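Local coordinates for protein esterase TesA (Pseudomonas aeruginosa, PDB 4JGG) that hydrolyses carboxylic esters, with highest activity on Tween detergents and short-chain p-nitrophenyl esters, and shows low thioesterase activity towards palmitoyl-coenzyme A, at residues Leu24-Asp29 and Val60-Ile65. Residues are numbered along the deposited sequence; the frame is centred on the assembly and turned at random.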
ATOM      1  N   LEU A  24     -11.998   0.844  -6.962  1.00 11.47           N
ATOM      2  CA  LEU A  24     -10.730   0.377  -6.414  1.00 11.64           C
ATOM      3  C   LEU A  24     -10.204   1.443  -5.447  1.00 11.09           C
ATOM      4  O   LEU A  24      -9.724   2.510  -5.848  1.00 10.70           O
ATOM      5  CB  LEU A  24      -9.731   0.135  -7.544  1.00 10.93           C
ATOM      6  CG  LEU A  24      -8.451  -0.669  -7.295  1.00 11.72           C
ATOM      7  CD1 LEU A  24      -7.899  -1.126  -8.641  1.00 11.95           C
ATOM      8  CD2 LEU A  24      -7.423   0.135  -6.537  1.00 12.53           C
ATOM      9  N   LEU A  25     -10.319   1.158  -4.162  1.00  7.24           N
ATOM     10  CA  LEU A  25      -9.945   2.134  -3.152  1.00  7.47           C
ATOM     11  C   LEU A  25      -8.507   1.879  -2.727  1.00  6.60           C
ATOM     12  O   LEU A  25      -8.194   0.773  -2.303  1.00  5.75           O
ATOM     13  CB  LEU A  25     -10.852   1.995  -1.946  1.00  8.16           C
ATOM     14  CG  LEU A  25     -10.495   2.850  -0.723  1.00  7.72           C
ATOM     15  CD1 LEU A  25     -10.747   4.326  -0.979  1.00  8.88           C
ATOM     16  CD2 LEU A  25     -11.289   2.367   0.462  1.00  8.44           C
ATOM     17  N   VAL A  26      -7.648   2.887  -2.880  1.00  7.84           N
ATOM     18  CA  VAL A  26      -6.285   2.836  -2.346  1.00  7.65           C
ATOM     19  C   VAL A  26      -6.195   3.602  -1.040  1.00  9.07           C
ATOM     20  O   VAL A  26      -6.438   4.815  -0.998  1.00 10.39           O
ATOM     21  CB  VAL A  26      -5.232   3.443  -3.299  1.00  8.06           C
ATOM     22  CG1 VAL A  26      -3.820   3.324  -2.676  1.00  8.16           C
ATOM     23  CG2 VAL A  26      -5.256   2.745  -4.677  1.00  9.12           C
ATOM     24  N   VAL A  27      -5.821   2.899   0.021  1.00  9.42           N
ATOM     25  CA  VAL A  27      -5.653   3.517   1.332  1.00  7.95           C
ATOM     26  C   VAL A  27      -4.182   3.447   1.750  1.00  8.40           C
ATOM     27  O   VAL A  27      -3.731   2.434   2.296  1.00  8.40           O
ATOM     28  CB  VAL A  27      -6.545   2.819   2.378  1.00  9.13           C
ATOM     29  CG1 VAL A  27      -6.499   3.574   3.715  1.00  9.62           C
ATOM     30  CG2 VAL A  27      -7.979   2.712   1.857  1.00  7.89           C
ATOM     31  N   GLY A  28      -3.437   4.517   1.480  1.00  5.94           N
ATOM     32  CA  GLY A  28      -2.003   4.515   1.713  1.00  7.94           C
ATOM     33  C   GLY A  28      -1.472   5.724   2.465  1.00  8.49           C
ATOM     34  O   GLY A  28      -2.229   6.508   3.038  1.00  7.94           O
ATOM     35  N   ASP A  29      -0.151   5.860   2.469  1.00  9.44           N
ATOM     36  CA  ASP A  29       0.502   7.010   3.084  1.00 10.10           C
ATOM     37  C   ASP A  29       1.197   7.828   2.011  1.00  8.08           C
ATOM     38  O   ASP A  29       0.781   7.815   0.854  1.00  8.02           O
ATOM     39  CB  ASP A  29       1.504   6.559   4.154  1.00 10.29           C
ATOM     40  CG  ASP A  29       2.450   5.473   3.665  1.00  8.38           C
ATOM     41  OD1 ASP A  29       2.706   5.380   2.447  1.00 10.53           O
ATOM     42  OD2 ASP A  29       2.941   4.697   4.514  1.00 12.00           O
ATOM     43  N   VAL A  60     -10.715   4.439  -9.856  1.00 14.77           N
ATOM     44  CA  VAL A  60      -9.646   4.459  -8.864  1.00 13.42           C
ATOM     45  C   VAL A  60      -9.837   5.637  -7.912  1.00 13.03           C
ATOM     46  O   VAL A  60      -9.811   6.805  -8.319  1.00 11.93           O
ATOM     47  CB  VAL A  60      -8.263   4.571  -9.525  1.00 14.36           C
ATOM     48  CG1 VAL A  60      -7.158   4.528  -8.463  1.00 16.45           C
ATOM     49  CG2 VAL A  60      -8.061   3.439 -10.545  1.00 15.31           C
ATOM     50  N   VAL A  61     -10.054   5.328  -6.643  1.00 11.66           N
ATOM     51  CA  VAL A  61     -10.191   6.362  -5.633  1.00 10.19           C
ATOM     52  C   VAL A  61      -8.968   6.287  -4.722  1.00  8.93           C
ATOM     53  O   VAL A  61      -8.807   5.328  -3.968  1.00 10.64           O
ATOM     54  CB  VAL A  61     -11.478   6.181  -4.804  1.00 13.19           C
ATOM     55  CG1 VAL A  61     -11.558   7.226  -3.703  1.00 12.05           C
ATOM     56  CG2 VAL A  61     -12.708   6.243  -5.708  1.00 16.63           C
ATOM     57  N   ASN A  62      -8.090   7.278  -4.839  1.00  9.33           N
ATOM     58  CA  ASN A  62      -6.894   7.339  -4.007  1.00 10.07           C
ATOM     59  C   ASN A  62      -7.230   8.051  -2.714  1.00 12.53           C
ATOM     60  O   ASN A  62      -7.616   9.218  -2.735  1.00 16.25           O
ATOM     61  CB  ASN A  62      -5.768   8.090  -4.723  1.00  9.97           C
ATOM     62  CG  ASN A  62      -4.417   7.901  -4.040  1.00 11.06           C
ATOM     63  OD1 ASN A  62      -4.305   7.142  -3.078  1.00 11.49           O
ATOM     64  ND2 ASN A  62      -3.389   8.582  -4.537  1.00 10.83           N
ATOM     65  N   ALA A  63      -7.110   7.347  -1.595  1.00 10.62           N
ATOM     66  CA  ALA A  63      -7.371   7.951  -0.298  1.00 11.07           C
ATOM     67  C   ALA A  63      -6.097   7.972   0.543  1.00 12.80           C
ATOM     68  O   ALA A  63      -6.141   7.807   1.764  1.00 14.14           O
ATOM     69  CB  ALA A  63      -8.482   7.203   0.420  1.00 13.56           C
ATOM     70  N   SER A  64      -4.957   8.172  -0.108  1.00 11.92           N
ATOM     71  CA  SER A  64      -3.668   8.119   0.600  1.00  9.06           C
ATOM     72  C   SER A  64      -3.279   9.466   1.212  1.00  9.92           C
ATOM     73  O   SER A  64      -3.411  10.511   0.566  1.00 10.07           O
ATOM     74  CB  SER A  64      -2.572   7.603  -0.340  1.00  7.51           C
ATOM     75  OG  SER A  64      -2.979   6.372  -0.913  1.00 10.05           O
ATOM     76  N   ILE A  65      -2.780   9.431   2.450  1.00  8.14           N
ATOM     77  CA  ILE A  65      -2.422  10.647   3.166  1.00  9.61           C
ATOM     78  C   ILE A  65      -1.054  10.516   3.836  1.00  8.72           C
ATOM     79  O   ILE A  65      -0.817   9.592   4.610  1.00  8.76           O
ATOM     80  CB  ILE A  65      -3.440  10.966   4.270  1.00  9.03           C
ATOM     81  CG1 ILE A  65      -4.862  11.051   3.695  1.00  8.85           C
ATOM     82  CG2 ILE A  65      -3.065  12.260   4.989  1.00 11.12           C
ATOM     83  CD1 ILE A  65      -5.895  11.418   4.750  1.00  9.92           C
TER
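With OG anti to its own carbonyl carbon (chi1 -53°), Ser64 turns its hydroxyl towards Val26 and Gly28, while Asn62, whose CG is anti to the backbone N, carries its amide obliquely across Val26, OD1 3.8 Å from Val26 CB. Ser64 OG gives its proton to Asn62 OD1 at 2.7 Å, in the plane of the amide, and Ser64 N adds a weak bond to the same oxygen. The hydroxyl, held by this bond, lies 3.6 Å from Val26 CG1. Ser64 OG is also 3.1 Å from Gly28 N, and Ser64 CB rests 3.6 Å from Gly28 C. On the opposite face of the sheet, Leu25 CD1 packs 3.9 Å from Ala63 CB and also meets Val61 CG1. The backbones pair in parallel, 18° apart: Val61 N bonds Leu24 O, Val26 N bonds Val61 O, and Ala63 N reaches Val26 O at 2.7 Å. Past the end of strand 59-62, where the bridges stop at Val26 and Asn62, Ile65 N still donates to Gly28 O (3.0 Å). Asp29 then N-caps helix 30-33, OD1 accepting from Ile31 N, directly before Ser30, the probable nucleophile of this GDSL esterase. Strand 59-62 is the sheet's edge, flanked on its Val60 and Asn62 face by Val44 of helix 43-53 and on its Val61 face by helix 70-84; strand 23-28 continues inward to strand 88-92.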